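Local coordinates for 402AA LONG hypothetical molybdopterin biosynthesis MOEA protein (Pyrococcus horikoshii, PDB 1UZ5) that probably inserts molybdenum from molybdate into adenylyl-molybdopterin, releasing AMP, in a magnesium-dependent step of molybdenum cofactor biosynthesis, at residues A[7-12]-A[279-284]; A[14-19]-A[287-292]; A[184-189]-A[250-255]; A[206-211]-A[302-307]; A[298-303]-A[313-318]. All blocks are in the same frame, centred on the assembly; numbering follows the deposited sequence.

Contact 1 (A[7-12]-A[279-284]); sequences VPLEKA and IAIQPG
Ile279 lies against the first turn of helix 9-18, with its CG2 methyl 3.9 Å from Leu9 CA and its CD1 4.0 Å from Ala12 CB. The backbone next to it is bent by an inverse gamma turn centred on Ala280, and a single beta bridge between Val7 and Ile279 ties this turn to the residues just ahead of the helix. The contact thereby joins the N-terminal part of the chain to the probable molybdopterin-binding region, at the connection between strands 273-277 and 288-292. The two branches of Ile279 share the work: CG2 sits at the start of the helix, while the longer branch, extended at chi2 (177°), places CD1 on Ala12. Ile281 meets the same first helical turn. Its CG1 occupies the staggered position between backbone N and carbonyl carbon (chi1 59°), while CG2, anti to the carbonyl carbon, meets Leu9 CB at 3.9 Å. Leu9 CB is thus touched by the CG2 methyls of both isoleucines, the one on Ile279 at 4.4 Å. Phe349 of strand 347-354 packs on Leu9 and Ile281, and Leu314 of helix 304-322 on Ile279, which carries the apolar cluster into both neighbours. Ala280 CB stands 4.1 Å from Pro8 CA, the N-cap residue of helix 9-18. Val7 O is approached by the CA-H of Ile279, with CA at 3.4 Å, and accepts from Ala280 N, which donates at 2.9 Å from a position 41° out of the carbonyl plane.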
# COMPACT_ATOMS: atom_id res chain seq x y z
N VAL A 7 -1.20 3.30 32.53
CA VAL A 7 0.18 3.45 32.07
C VAL A 7 0.23 4.44 30.89
O VAL A 7 -0.74 4.60 30.16
CB VAL A 7 0.75 2.09 31.62
CG1 VAL A 7 0.19 1.71 30.25
CG2 VAL A 7 2.26 2.14 31.60
N PRO A 8 1.37 5.13 30.71
CA PRO A 8 1.50 6.08 29.60
C PRO A 8 1.32 5.42 28.24
O PRO A 8 1.52 4.21 28.09
CB PRO A 8 2.90 6.64 29.79
CG PRO A 8 3.08 6.60 31.27
CD PRO A 8 2.53 5.24 31.62
N LEU A 9 0.94 6.21 27.24
CA LEU A 9 0.75 5.70 25.89
C LEU A 9 2.03 5.05 25.39
O LEU A 9 2.00 3.94 24.86
CB LEU A 9 0.35 6.84 24.95
CG LEU A 9 0.18 6.50 23.46
CD1 LEU A 9 -0.84 5.39 23.29
CD2 LEU A 9 -0.24 7.74 22.70
N GLU A 10 3.15 5.74 25.58
CA GLU A 10 4.44 5.23 25.13
C GLU A 10 4.66 3.79 25.59
O GLU A 10 5.19 2.97 24.84
CB GLU A 10 5.56 6.12 25.65
CG GLU A 10 6.95 5.64 25.26
CD GLU A 10 7.08 5.40 23.76
OE1 GLU A 10 6.79 6.34 22.99
OE2 GLU A 10 7.47 4.29 23.37
N LYS A 11 4.26 3.49 26.82
CA LYS A 11 4.44 2.14 27.33
C LYS A 11 3.54 1.18 26.56
O LYS A 11 3.98 0.11 26.15
CB LYS A 11 4.10 2.06 28.82
CG LYS A 11 4.18 0.65 29.39
CD LYS A 11 5.58 0.06 29.23
CE LYS A 11 5.63 -1.39 29.67
NZ LYS A 11 5.25 -1.56 31.09
N ALA A 12 2.28 1.57 26.39
CA ALA A 12 1.33 0.74 25.66
C ALA A 12 1.84 0.52 24.24
O ALA A 12 1.66 -0.56 23.67
CB ALA A 12 -0.03 1.42 25.63
N ILE A 279 -5.03 3.30 29.95
CA ILE A 279 -3.97 4.09 29.35
C ILE A 279 -4.18 5.55 29.71
O ILE A 279 -5.30 6.05 29.70
CB ILE A 279 -3.97 3.93 27.81
CG1 ILE A 279 -3.84 2.44 27.45
CG2 ILE A 279 -2.82 4.73 27.20
CD1 ILE A 279 -3.90 2.16 25.95
N ALA A 280 -3.08 6.24 30.02
CA ALA A 280 -3.14 7.64 30.40
C ALA A 280 -3.45 8.54 29.21
O ALA A 280 -2.66 9.42 28.85
CB ALA A 280 -1.81 8.06 31.05
N ILE A 281 -4.61 8.32 28.59
CA ILE A 281 -5.02 9.11 27.44
C ILE A 281 -6.53 9.31 27.42
O ILE A 281 -7.27 8.65 28.16
CB ILE A 281 -4.61 8.44 26.11
CG1 ILE A 281 -5.24 7.05 26.02
CG2 ILE A 281 -3.10 8.37 26.01
CD1 ILE A 281 -4.97 6.32 24.72
N GLN A 282 -6.98 10.22 26.57
CA GLN A 282 -8.40 10.52 26.41
C GLN A 282 -8.72 10.63 24.92
O GLN A 282 -8.20 11.51 24.23
CB GLN A 282 -8.74 11.84 27.12
CG GLN A 282 -9.92 12.60 26.53
CD GLN A 282 -11.19 11.76 26.47
OE1 GLN A 282 -11.69 11.30 27.49
NE2 GLN A 282 -11.70 11.56 25.26
N PRO A 283 -9.60 9.75 24.40
CA PRO A 283 -10.29 8.67 25.11
C PRO A 283 -9.45 7.39 25.12
O PRO A 283 -8.32 7.38 24.64
CB PRO A 283 -11.56 8.50 24.30
CG PRO A 283 -11.03 8.65 22.90
CD PRO A 283 -10.11 9.86 23.02
N GLY A 284 -10.02 6.32 25.67
CA GLY A 284 -9.30 5.06 25.71
C GLY A 284 -8.69 4.77 27.06
O GLY A 284 -7.85 3.88 27.19

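Contact 2 (A[14-19]-A[287-292]); sequences EVVQSF and TIIGVI
Phe19 and Val291 reach toward each other tip to tip, and Phe19 CE1 comes within 3.3 Å of Val291 CG2, a tight approach for two carbons. The aromatic contacts centre on this one ring. Ile289 CG2 lies near the ring plane at the edge, 3.6 Å from Phe19 CE2, whereas Val291 CG2 stands obliquely to it. One face is occupied from within the helix itself: Val15 O sits 3.6 Å above the plane, over the ring centre. With CG anti to the carbonyl carbon (chi1 -61°), the Phe19 side chain starts back toward the preceding turn, where its ring comes to lie under Val15 O. Aliphatic contacts complete the interface. Ile289 presents its other branch to the helix, with CD1 4.1 Å from Val16 CG2 and the two side chains crossing at about a right angle; Val15 CG1 is a looser neighbour of Ile289 CG2 at 4.5 Å. An alanine in place of Phe19 would probably leave Val291 CG2 without its partner and open a gap beside Ile289 CG2. The last turns of helix 9-18 thus lie on the sheet face that carries Ile289 and Val291, while Ile288 and Ile292 pack on helix 263-271. Beyond strand 288-292, Val15 touches Val276 of strand 273-277, Val16 touches Phe298 of strand 295-300, and both Val16 and Phe19 meet Leu318 of helix 304-322.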
# COMPACT_ATOMS: atom_id res chain seq x y z
N GLU A 14 5.05 0.53 23.32
CA GLU A 14 6.20 -0.36 23.42
C GLU A 14 5.72 -1.80 23.53
O GLU A 14 6.32 -2.71 22.97
CB GLU A 14 7.06 0.00 24.63
CG GLU A 14 7.80 1.32 24.48
CD GLU A 14 8.50 1.75 25.75
OE1 GLU A 14 9.22 0.91 26.35
OE2 GLU A 14 8.35 2.92 26.16
N VAL A 15 4.62 -2.00 24.26
CA VAL A 15 4.06 -3.33 24.44
C VAL A 15 3.60 -3.93 23.12
O VAL A 15 3.89 -5.08 22.81
CB VAL A 15 2.86 -3.30 25.42
CG1 VAL A 15 2.23 -4.68 25.50
CG2 VAL A 15 3.33 -2.85 26.79
N VAL A 16 2.88 -3.14 22.33
CA VAL A 16 2.40 -3.63 21.03
C VAL A 16 3.60 -3.93 20.14
O VAL A 16 3.61 -4.94 19.43
CB VAL A 16 1.50 -2.59 20.34
CG1 VAL A 16 1.08 -3.10 18.97
CG2 VAL A 16 0.28 -2.31 21.20
N GLN A 17 4.61 -3.07 20.19
CA GLN A 17 5.81 -3.27 19.39
C GLN A 17 6.44 -4.61 19.75
O GLN A 17 7.05 -5.26 18.91
CB GLN A 17 6.81 -2.15 19.66
CG GLN A 17 6.31 -0.77 19.29
CD GLN A 17 7.33 0.32 19.56
OE1 GLN A 17 8.44 0.29 19.03
NE2 GLN A 17 6.96 1.28 20.40
N SER A 18 6.27 -5.02 21.01
CA SER A 18 6.84 -6.29 21.46
C SER A 18 6.11 -7.45 20.81
O SER A 18 6.62 -8.57 20.77
CB SER A 18 6.75 -6.42 22.98
OG SER A 18 5.49 -6.95 23.38
N PHE A 19 4.90 -7.20 20.31
CA PHE A 19 4.13 -8.26 19.65
C PHE A 19 4.66 -8.41 18.24
O PHE A 19 5.20 -7.47 17.66
CB PHE A 19 2.64 -7.92 19.58
CG PHE A 19 1.98 -7.75 20.91
CD1 PHE A 19 2.39 -8.49 22.02
CD2 PHE A 19 0.92 -6.86 21.06
CE1 PHE A 19 1.75 -8.35 23.25
CE2 PHE A 19 0.27 -6.71 22.29
CZ PHE A 19 0.69 -7.46 23.38
N THR A 287 -8.86 1.23 27.92
CA THR A 287 -8.36 0.32 26.89
C THR A 287 -7.50 -0.82 27.45
O THR A 287 -6.64 -0.61 28.31
CB THR A 287 -7.54 1.09 25.83
OG1 THR A 287 -8.37 2.10 25.24
CG2 THR A 287 -7.07 0.14 24.74
N ILE A 288 -7.75 -2.02 26.96
CA ILE A 288 -7.03 -3.21 27.39
C ILE A 288 -6.17 -3.81 26.28
O ILE A 288 -6.55 -3.78 25.10
CB ILE A 288 -8.03 -4.30 27.85
CG1 ILE A 288 -8.92 -3.77 28.97
CG2 ILE A 288 -7.27 -5.54 28.31
CD1 ILE A 288 -10.07 -4.69 29.32
N ILE A 289 -5.02 -4.36 26.66
CA ILE A 289 -4.12 -5.01 25.71
C ILE A 289 -3.58 -6.26 26.41
O ILE A 289 -2.94 -6.16 27.46
CB ILE A 289 -2.92 -4.13 25.32
CG1 ILE A 289 -3.41 -2.81 24.73
CG2 ILE A 289 -2.06 -4.85 24.29
CD1 ILE A 289 -2.30 -1.85 24.38
N GLY A 290 -3.86 -7.42 25.83
CA GLY A 290 -3.39 -8.65 26.42
C GLY A 290 -2.94 -9.67 25.39
O GLY A 290 -2.81 -9.37 24.20
N VAL A 291 -2.70 -10.89 25.85
CA VAL A 291 -2.26 -11.98 24.99
C VAL A 291 -2.89 -13.28 25.45
O VAL A 291 -2.84 -13.63 26.63
CB VAL A 291 -0.72 -12.13 25.02
CG1 VAL A 291 -0.29 -13.27 24.10
CG2 VAL A 291 -0.05 -10.83 24.59
N ILE A 292 -3.51 -13.99 24.51
CA ILE A 292 -4.14 -15.27 24.78
C ILE A 292 -3.60 -16.25 23.74
O ILE A 292 -3.72 -16.01 22.53
CB ILE A 292 -5.67 -15.19 24.64
CG1 ILE A 292 -6.24 -14.19 25.65
CG2 ILE A 292 -6.28 -16.57 24.86
CD1 ILE A 292 -7.75 -14.02 25.56

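Contact 3 (A[184-189]-A[250-255])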
# COMPACT_ATOMS: atom_id res chain seq x y z
N ALA A 184 -9.91 -11.23 14.35
CA ALA A 184 -11.25 -11.61 14.80
C ALA A 184 -11.81 -10.42 15.57
O ALA A 184 -11.20 -9.94 16.52
CB ALA A 184 -11.17 -12.84 15.70
N VAL A 185 -12.98 -9.95 15.14
CA VAL A 185 -13.62 -8.79 15.76
C VAL A 185 -14.89 -9.14 16.52
O VAL A 185 -15.74 -9.87 16.02
CB VAL A 185 -13.96 -7.73 14.70
CG1 VAL A 185 -14.67 -6.54 15.36
CG2 VAL A 185 -12.68 -7.28 13.99
N ILE A 186 -15.00 -8.58 17.73
CA ILE A 186 -16.16 -8.81 18.59
C ILE A 186 -16.77 -7.48 19.08
O ILE A 186 -16.04 -6.55 19.41
CB ILE A 186 -15.76 -9.63 19.84
CG1 ILE A 186 -15.36 -11.05 19.43
CG2 ILE A 186 -16.92 -9.66 20.85
CD1 ILE A 186 -14.65 -11.83 20.53
N SER A 187 -18.10 -7.41 19.11
CA SER A 187 -18.80 -6.23 19.62
C SER A 187 -19.49 -6.65 20.92
O SER A 187 -20.18 -7.67 20.95
CB SER A 187 -19.85 -5.73 18.62
OG SER A 187 -19.23 -5.11 17.50
N THR A 188 -19.29 -5.89 21.99
CA THR A 188 -19.90 -6.24 23.27
C THR A 188 -20.87 -5.18 23.79
O THR A 188 -20.59 -3.98 23.74
CB THR A 188 -18.83 -6.48 24.36
OG1 THR A 188 -18.12 -5.26 24.62
CG2 THR A 188 -17.85 -7.55 23.92
N GLY A 189 -22.01 -5.64 24.29
CA GLY A 189 -23.02 -4.74 24.82
C GLY A 189 -24.38 -5.40 24.82
O GLY A 189 -24.78 -6.01 23.83
N VAL A 250 -7.14 -10.49 18.05
CA VAL A 250 -8.54 -10.34 18.43
C VAL A 250 -8.76 -8.89 18.85
O VAL A 250 -7.96 -8.32 19.59
CB VAL A 250 -8.92 -11.28 19.60
CG1 VAL A 250 -10.38 -11.04 20.02
CG2 VAL A 250 -8.75 -12.72 19.18
N VAL A 251 -9.83 -8.28 18.34
CA VAL A 251 -10.13 -6.90 18.70
C VAL A 251 -11.57 -6.86 19.19
O VAL A 251 -12.49 -7.34 18.53
CB VAL A 251 -9.97 -5.93 17.50
CG1 VAL A 251 -10.34 -4.52 17.93
CG2 VAL A 251 -8.53 -5.94 17.02
N ILE A 252 -11.74 -6.28 20.37
CA ILE A 252 -13.05 -6.18 21.01
C ILE A 252 -13.38 -4.72 21.27
O ILE A 252 -12.53 -3.96 21.73
CB ILE A 252 -13.05 -6.94 22.35
CG1 ILE A 252 -12.54 -8.37 22.14
CG2 ILE A 252 -14.46 -6.97 22.95
CD1 ILE A 252 -12.16 -9.09 23.41
N SER A 253 -14.61 -4.32 20.97
CA SER A 253 -15.05 -2.95 21.24
C SER A 253 -16.34 -3.04 22.04
O SER A 253 -17.18 -3.91 21.80
CB SER A 253 -15.30 -2.17 19.94
OG SER A 253 -16.48 -2.61 19.30
N GLY A 254 -16.51 -2.13 22.99
CA GLY A 254 -17.71 -2.15 23.80
C GLY A 254 -17.57 -1.34 25.07
O GLY A 254 -18.50 -1.28 25.88
N GLY A 255 -16.42 -0.71 25.25
CA GLY A 255 -16.20 0.10 26.43
C GLY A 255 -17.08 1.34 26.40
O GLY A 255 -18.28 1.26 26.67
O HOH W 1 -16.44 -4.45 17.55
O HOH W 2 -19.16 -3.49 27.29
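Ala184 O takes the N-H of Val251 at 2.8 Å, the first of four backbone bonds that zip strands 182-188 and 249-253 together in parallel, 17° apart. Val251 O then accepts from Ile186 N, Ile186 O from Ser253 N at 3.1 Å, and Ser253 O from Thr188 N at 2.9 Å. CA-H groups add contacts to the same oxygens, as between Val185 CA and Val251 O at 3.3 Å. Ile186 O has a further donor: a water bonds to it at 2.8 Å, donates also to Ser187 OG, and is hydrogen-bonded to Ser253 OG. This water bridges Ser187 OG and Ser253 OG, which lie 4.1 Å apart. Ser187 OG is bonded to Asp206 OD1 as well. On the face that carries Ile186 and Ile252, Thr188 CG2 packs on Ile252 CG2 at 3.6 Å. Thr188 OG1 lies 3.2 Å from Gly254 CA, where a beta carbon would clash with the hydroxyl. A second water, donating to Gly254 O, lies beyond and reaches Thr188 OG1 only weakly. Strands 222-229 and 295-300 flank the pair and continue the parallel part of the sheet. Helix 208-219 covers the face of Val185 and Val251 through Leu212, and helix 233-246 that of Ala184 and Ile186 through Ala243. Parallel strands layered between helices give the three-layer alpha/beta architecture of the probable molybdopterin-binding domain.

Contact 4 (A[206-211]-A[302-307]). With SO4 (sulfate ion), chain D.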
# COMPACT_ATOMS: atom_id res chain seq x y z
N ASP A 206 -25.17 -2.77 15.66
CA ASP A 206 -23.72 -2.72 15.74
C ASP A 206 -23.19 -1.74 14.71
O ASP A 206 -23.75 -1.61 13.63
CB ASP A 206 -23.10 -4.09 15.44
CG ASP A 206 -21.61 -4.00 15.19
OD1 ASP A 206 -20.86 -3.74 16.16
OD2 ASP A 206 -21.17 -4.18 14.03
N ILE A 207 -22.13 -1.03 15.06
CA ILE A 207 -21.50 -0.12 14.12
C ILE A 207 -19.99 -0.35 14.08
O ILE A 207 -19.38 -0.32 13.01
CB ILE A 207 -21.78 1.36 14.46
CG1 ILE A 207 -21.07 2.26 13.44
CG2 ILE A 207 -21.32 1.67 15.88
CD1 ILE A 207 -21.38 3.74 13.58
N ASN A 208 -19.40 -0.60 15.25
CA ASN A 208 -17.95 -0.82 15.33
C ASN A 208 -17.45 -2.13 14.72
O ASN A 208 -16.35 -2.18 14.19
CB ASN A 208 -17.48 -0.74 16.78
CG ASN A 208 -17.66 0.65 17.38
OD1 ASN A 208 -17.44 1.65 16.71
ND2 ASN A 208 -18.04 0.70 18.64
N GLY A 209 -18.26 -3.18 14.82
CA GLY A 209 -17.86 -4.46 14.27
C GLY A 209 -17.59 -4.36 12.78
O GLY A 209 -16.53 -4.74 12.30
N ARG A 210 -18.57 -3.83 12.05
CA ARG A 210 -18.48 -3.64 10.61
C ARG A 210 -17.38 -2.65 10.28
O ARG A 210 -16.61 -2.85 9.34
CB ARG A 210 -19.82 -3.12 10.07
CG ARG A 210 -19.92 -3.00 8.55
CD ARG A 210 -20.00 -4.37 7.90
NE ARG A 210 -18.69 -4.90 7.54
CZ ARG A 210 -18.33 -6.17 7.68
NH1 ARG A 210 -19.19 -7.06 8.18
NH2 ARG A 210 -17.13 -6.57 7.28
N ALA A 211 -17.31 -1.58 11.06
CA ALA A 211 -16.29 -0.56 10.83
C ALA A 211 -14.88 -1.15 10.97
O ALA A 211 -14.02 -0.91 10.12
CB ALA A 211 -16.47 0.60 11.80
N GLY A 302 -16.27 1.66 23.26
CA GLY A 302 -17.45 1.44 22.44
C GLY A 302 -17.88 2.67 21.66
O GLY A 302 -18.57 2.55 20.65
N TYR A 303 -17.50 3.85 22.13
CA TYR A 303 -17.87 5.08 21.43
C TYR A 303 -17.13 5.07 20.08
O TYR A 303 -15.91 5.04 20.05
CB TYR A 303 -17.43 6.31 22.24
CG TYR A 303 -18.01 7.60 21.72
CD1 TYR A 303 -19.39 7.81 21.73
CD2 TYR A 303 -17.20 8.60 21.20
CE1 TYR A 303 -19.95 8.99 21.23
CE2 TYR A 303 -17.74 9.79 20.71
CZ TYR A 303 -19.12 9.97 20.72
OH TYR A 303 -19.68 11.12 20.21
N PRO A 304 -17.88 5.09 18.97
CA PRO A 304 -17.34 5.07 17.60
C PRO A 304 -16.03 5.80 17.30
O PRO A 304 -15.06 5.17 16.88
CB PRO A 304 -18.51 5.59 16.77
CG PRO A 304 -19.68 4.98 17.48
CD PRO A 304 -19.34 5.27 18.94
N THR A 305 -15.98 7.11 17.52
CA THR A 305 -14.75 7.86 17.26
C THR A 305 -13.60 7.48 18.19
O THR A 305 -12.43 7.63 17.84
CB THR A 305 -14.97 9.38 17.36
OG1 THR A 305 -15.32 9.72 18.71
CG2 THR A 305 -16.09 9.82 16.43
N SER A 306 -13.93 7.00 19.39
CA SER A 306 -12.91 6.60 20.36
C SER A 306 -12.35 5.25 19.96
O SER A 306 -11.16 4.99 20.13
CB SER A 306 -13.51 6.53 21.76
OG SER A 306 -14.04 7.78 22.15
N CYS A 307 -13.22 4.38 19.45
CA CYS A 307 -12.82 3.06 19.00
C CYS A 307 -11.89 3.25 17.81
O CYS A 307 -10.84 2.61 17.70
CB CYS A 307 -14.05 2.27 18.56
SG CYS A 307 -13.73 0.63 17.88
S SO4 D . -17.49 -10.50 7.90
O1 SO4 D . -16.35 -9.37 7.77
O2 SO4 D . -16.90 -11.53 8.74
O3 SO4 D . -18.58 -9.98 8.41
O4 SO4 D . -17.62 -11.01 6.56
O HOH W 3 -15.61 2.88 15.24
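Asn208 reaches segment 302-307 with both arms of its amide. ND2 donates to Gly302 O at 2.8 Å; that oxygen lies in the amide plane, while the nitrogen stands 37° out of the Gly302 carbonyl plane, and the bond is bent (148° at the hydrogen). The other arm, OD1, accepts from a water at 2.7 Å that also donates to Pro304 O, so the rotation of the amide is fixed from two sides. Asn208 CG is anti to its own carbonyl carbon (chi1 -65°), which brings it 4.0 Å from Cys307 SG, the sulfur itself being anti to its backbone N. OD1 rests close to Pro304 CA, at 3.5 Å. Ile207, the N-cap residue of helix 208-219, lays CG2 on Pro304 CG at 4.0 Å, the two side chains crossing at about a right angle. An alanine at Asn208 would probably leave Gly302 O without its donor and deprive the bridging water of one of its two acceptors, loosening the link between the two helix starts. On the side of 206-211 away from this link, Asp206 OD1 takes Gly209 N in an Asx motif and OD2 takes Arg210 N. The Arg210 chain, bent at chi2 and chi3, offers NH1 and NH2 to a sulfate, probably from the crystallisation liquor, in two nearly straight bonds; NH2 also forms a salt bridge with Asp214. The N-terminal ends of helices 208-219 and 304-322 thus meet beside strand 249-253, whose Ser253 touches Asn208 and Cys307, while Ala211 and Tyr303 pack on helix 368-374.

Contact 5 (A[298-303]-A[313-318])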
# COMPACT_ATOMS: atom_id res chain seq x y z
N PHE A 298 -7.06 -6.96 21.93
CA PHE A 298 -7.30 -5.56 22.23
C PHE A 298 -8.75 -5.34 22.67
O PHE A 298 -9.67 -5.91 22.09
CB PHE A 298 -7.03 -4.69 21.00
CG PHE A 298 -5.58 -4.63 20.59
CD1 PHE A 298 -4.76 -3.60 21.05
CD2 PHE A 298 -5.05 -5.58 19.73
CE1 PHE A 298 -3.42 -3.52 20.66
CE2 PHE A 298 -3.71 -5.51 19.33
CZ PHE A 298 -2.90 -4.48 19.79
N GLY A 299 -8.92 -4.53 23.71
CA GLY A 299 -10.25 -4.20 24.20
C GLY A 299 -10.35 -2.70 24.02
O GLY A 299 -9.71 -1.94 24.75
N LEU A 300 -11.13 -2.26 23.03
CA LEU A 300 -11.25 -0.84 22.75
C LEU A 300 -12.59 -0.25 23.19
O LEU A 300 -13.55 -0.98 23.43
CB LEU A 300 -11.08 -0.59 21.24
CG LEU A 300 -9.87 -1.23 20.56
CD1 LEU A 300 -9.89 -0.90 19.08
CD2 LEU A 300 -8.58 -0.73 21.20
N PRO A 301 -12.67 1.09 23.29
CA PRO A 301 -13.88 1.81 23.70
C PRO A 301 -15.05 1.54 22.74
O PRO A 301 -14.84 1.25 21.56
CB PRO A 301 -13.45 3.27 23.65
CG PRO A 301 -11.99 3.22 23.93
CD PRO A 301 -11.55 2.03 23.10
N GLY A 302 -16.27 1.66 23.26
CA GLY A 302 -17.45 1.44 22.44
C GLY A 302 -17.88 2.67 21.66
O GLY A 302 -18.57 2.55 20.65
N TYR A 303 -17.50 3.85 22.13
CA TYR A 303 -17.87 5.08 21.43
C TYR A 303 -17.13 5.07 20.08
O TYR A 303 -15.91 5.04 20.05
CB TYR A 303 -17.43 6.31 22.24
CG TYR A 303 -18.01 7.60 21.72
CD1 TYR A 303 -19.39 7.81 21.73
CD2 TYR A 303 -17.20 8.60 21.20
CE1 TYR A 303 -19.95 8.99 21.23
CE2 TYR A 303 -17.74 9.79 20.71
CZ TYR A 303 -19.12 9.97 20.72
OH TYR A 303 -19.68 11.12 20.21
N LEU A 313 -4.24 4.13 16.83
CA LEU A 313 -3.06 4.27 17.68
C LEU A 313 -2.42 2.97 18.12
O LEU A 313 -1.19 2.87 18.17
CB LEU A 313 -3.42 5.08 18.93
CG LEU A 313 -3.62 6.59 18.74
CD1 LEU A 313 -4.22 7.19 20.00
CD2 LEU A 313 -2.29 7.23 18.41
N LEU A 314 -3.23 1.96 18.41
CA LEU A 314 -2.72 0.69 18.91
C LEU A 314 -2.70 -0.51 17.97
O LEU A 314 -1.72 -1.25 17.92
CB LEU A 314 -3.49 0.29 20.17
CG LEU A 314 -3.64 1.34 21.28
CD1 LEU A 314 -4.48 0.76 22.41
CD2 LEU A 314 -2.27 1.75 21.80
N VAL A 315 -3.79 -0.72 17.24
CA VAL A 315 -3.86 -1.88 16.37
C VAL A 315 -3.22 -1.70 15.00
O VAL A 315 -2.52 -2.58 14.51
CB VAL A 315 -5.33 -2.33 16.18
CG1 VAL A 315 -5.37 -3.65 15.43
CG2 VAL A 315 -6.01 -2.47 17.55
N VAL A 316 -3.45 -0.55 14.38
CA VAL A 316 -2.91 -0.28 13.06
C VAL A 316 -1.39 -0.49 12.96
O VAL A 316 -0.92 -1.20 12.07
CB VAL A 316 -3.29 1.14 12.59
CG1 VAL A 316 -2.58 1.49 11.29
CG2 VAL A 316 -4.81 1.22 12.38
N PRO A 317 -0.61 0.09 13.89
CA PRO A 317 0.85 -0.11 13.82
C PRO A 317 1.23 -1.59 13.78
O PRO A 317 2.15 -1.99 13.06
CB PRO A 317 1.34 0.61 15.07
CG PRO A 317 0.37 1.75 15.19
CD PRO A 317 -0.95 1.04 14.96
N LEU A 318 0.52 -2.40 14.55
CA LEU A 318 0.77 -3.84 14.61
C LEU A 318 0.51 -4.48 13.25
O LEU A 318 1.32 -5.26 12.75
CB LEU A 318 -0.12 -4.50 15.66
CG LEU A 318 -0.01 -6.02 15.81
CD1 LEU A 318 1.40 -6.40 16.22
CD2 LEU A 318 -1.02 -6.51 16.84
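Strand 298-300 and helix 313-318 run roughly antiparallel, at 143° with axes 10.2 Å apart, and the helix carries a wider pi-type turn at 313-315 and a kink at Pro317. Phe298 fills the space between them. Val315 CG2 sits over one face of its ring, 3.8 Å from the centroid and 13° off the normal, a CH-pi contact in which the two side chains point opposite ways as they pass. Leu318 CD2 lies at the ring edge, near its plane, 3.8 Å from Phe298 CE2. Leu314 CB comes in obliquely to Phe298 CE1 at 3.8 Å, so three residues of one helical stretch hold the aromatic group. Further along the strand, Leu300 CD1 touches Val315 CG2 more loosely, at 4.5 Å. The pair is a beta-alpha unit: strand 295-300 passes through a short loop into helix 304-322, which folds back across the sheet. Val249 also packs on Phe298 and Leu318, and Leu300 lies on Val251 and on Asn310 of the helix. Strand 295-300 itself runs between strands 249-253 and 288-292, parallel to the first and antiparallel to the second.

In the fold
From the N terminus, helix 9-18 opens contacts 1 and 2, which close more than 260 residues later on the connection 279-284 and on strand 288-292; their segments alternate, so the two cross. Contact 3, joining strands 182-188 and 249-253, is nested inside both of these loops. Contact 4 starts at helix 208-219, within the loop of contact 3, and ends at 302-307, crossing contacts 1, 2 and 3. Contact 5 follows contacts 1 to 3 in series, and its first segment shares Gly302 and Tyr303 with contact 4, both using helix 304-322. Together they tie the N-terminal helix to the probable molybdopterin-binding region, the sheet there to helix 304-322, and that helix to helix 208-219.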